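Local coordinates for 11S globulin isoform 1 (Cocos nucifera, PDB 5WPW), which serves as a hexameric 11S seed storage globulin of coconut, laid down as a nutrient reservoir, and is a potential food allergen, at the interface of chains A and B. Sequence-based numbering; all coordinates share one arbitrary frame. Chains: chain A/B, 11S globulin isoform 1.

The interface of chains A and B. Residues chain A 298, 321, 350, 352; chain B 182, 184, 187, 191.
A:Glu321 puts CG anti to its carbonyl carbon (chi1 -65°) and runs extended from there, which carries its carboxylate to the start of the chain B helix 185-192. A:Leu350, with CG anti to the backbone N instead (chi1 171°), turns CD2 toward B:Leu187. The carboxylate takes the backbone N-H of B:Ser184 on the syn lone pair of OE2, with N to OE2 at 2.8 Å and a nearly straight bond (162° at H). B:Ser184 OG adds a weak bond to OE1 of the same carboxylate, and the same hydroxyl oxygen weakly accepts the N-H of B:Leu187, so the serine caps the first turn of its own helix while meeting the glutamate. The helix N-terminus would probably favour the negative charge there.

B:Leu187 is the apolar centre of the contact. Its CD1 meets A:Leu350 CD2 at 3.6 Å. The same methyl lies 3.6 Å from A:Met298 SD. A:Arg352 bends at chi2 and chi3, placing B:Leu187 CD1 above the guanidinium plane, displaced to the NE and NH2 side, and CD2 nearer that plane on the same side, 3.7 Å from NH2. A:Met298 bends at chi3 and sets CE 3.8 Å from CB of B:Ala191, one helical turn on from B:Leu187.

The floor is formed by strands 298-304, 317-323 and 348-354 of the C-terminal cupin domain of chain A; helix 185-192 of chain B docks on it, joining neighbouring subunits of the hexamer.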
# COMPACT_ATOMS: atom_id res chain seq x y z
N MET A 298 -13.21 -8.64 -36.55
CA MET A 298 -11.80 -8.73 -36.22
C MET A 298 -11.55 -8.16 -34.84
O MET A 298 -12.20 -7.19 -34.42
CB MET A 298 -10.96 -7.97 -37.23
CG MET A 298 -10.83 -8.65 -38.57
SD MET A 298 -9.28 -8.17 -39.32
CE MET A 298 -8.25 -8.15 -37.85
N GLU A 321 -3.75 -15.32 -36.15
CA GLU A 321 -2.36 -15.22 -36.56
C GLU A 321 -1.56 -14.62 -35.42
O GLU A 321 -1.98 -13.61 -34.83
CB GLU A 321 -2.23 -14.39 -37.80
CG GLU A 321 -2.90 -15.05 -38.99
CD GLU A 321 -2.73 -14.23 -40.23
OE1 GLU A 321 -3.73 -14.01 -40.94
OE2 GLU A 321 -1.59 -13.79 -40.49
N LEU A 350 -3.66 -11.42 -33.92
CA LEU A 350 -4.73 -10.93 -34.77
C LEU A 350 -5.75 -12.06 -34.89
O LEU A 350 -5.34 -13.22 -35.03
CB LEU A 350 -4.15 -10.53 -36.13
CG LEU A 350 -4.94 -10.16 -37.36
CD1 LEU A 350 -4.03 -9.29 -38.24
CD2 LEU A 350 -5.40 -11.40 -38.10
N ARG A 352 -9.77 -13.14 -36.61
CA ARG A 352 -10.91 -12.84 -37.47
C ARG A 352 -11.91 -13.98 -37.41
O ARG A 352 -11.55 -15.14 -37.66
CB ARG A 352 -10.47 -12.59 -38.91
CG ARG A 352 -11.56 -12.00 -39.77
CD ARG A 352 -11.67 -12.73 -41.09
NE ARG A 352 -10.76 -12.19 -42.09
CZ ARG A 352 -11.00 -11.09 -42.80
NH1 ARG A 352 -12.13 -10.41 -42.61
NH2 ARG A 352 -10.12 -10.66 -43.69
N GLY B 182 5.17 -10.79 -39.63
CA GLY B 182 4.63 -12.08 -39.25
C GLY B 182 3.18 -12.29 -39.64
O GLY B 182 2.71 -13.43 -39.62
N SER B 184 -0.14 -12.15 -42.26
CA SER B 184 -0.44 -12.28 -43.68
C SER B 184 -0.87 -10.93 -44.24
O SER B 184 -1.47 -10.10 -43.55
CB SER B 184 -1.52 -13.33 -43.91
OG SER B 184 -2.79 -12.74 -44.01
N LEU B 187 -4.83 -10.12 -44.17
CA LEU B 187 -5.44 -9.77 -42.89
C LEU B 187 -4.92 -8.44 -42.38
O LEU B 187 -5.68 -7.65 -41.81
CB LEU B 187 -5.21 -10.89 -41.87
CG LEU B 187 -6.44 -11.76 -41.55
CD1 LEU B 187 -7.58 -10.98 -40.88
CD2 LEU B 187 -6.97 -12.47 -42.79
N ALA B 191 -7.13 -5.57 -41.27
CA ALA B 191 -6.98 -4.95 -39.96
C ALA B 191 -6.77 -3.44 -40.09
O ALA B 191 -7.47 -2.65 -39.45
CB ALA B 191 -5.82 -5.61 -39.20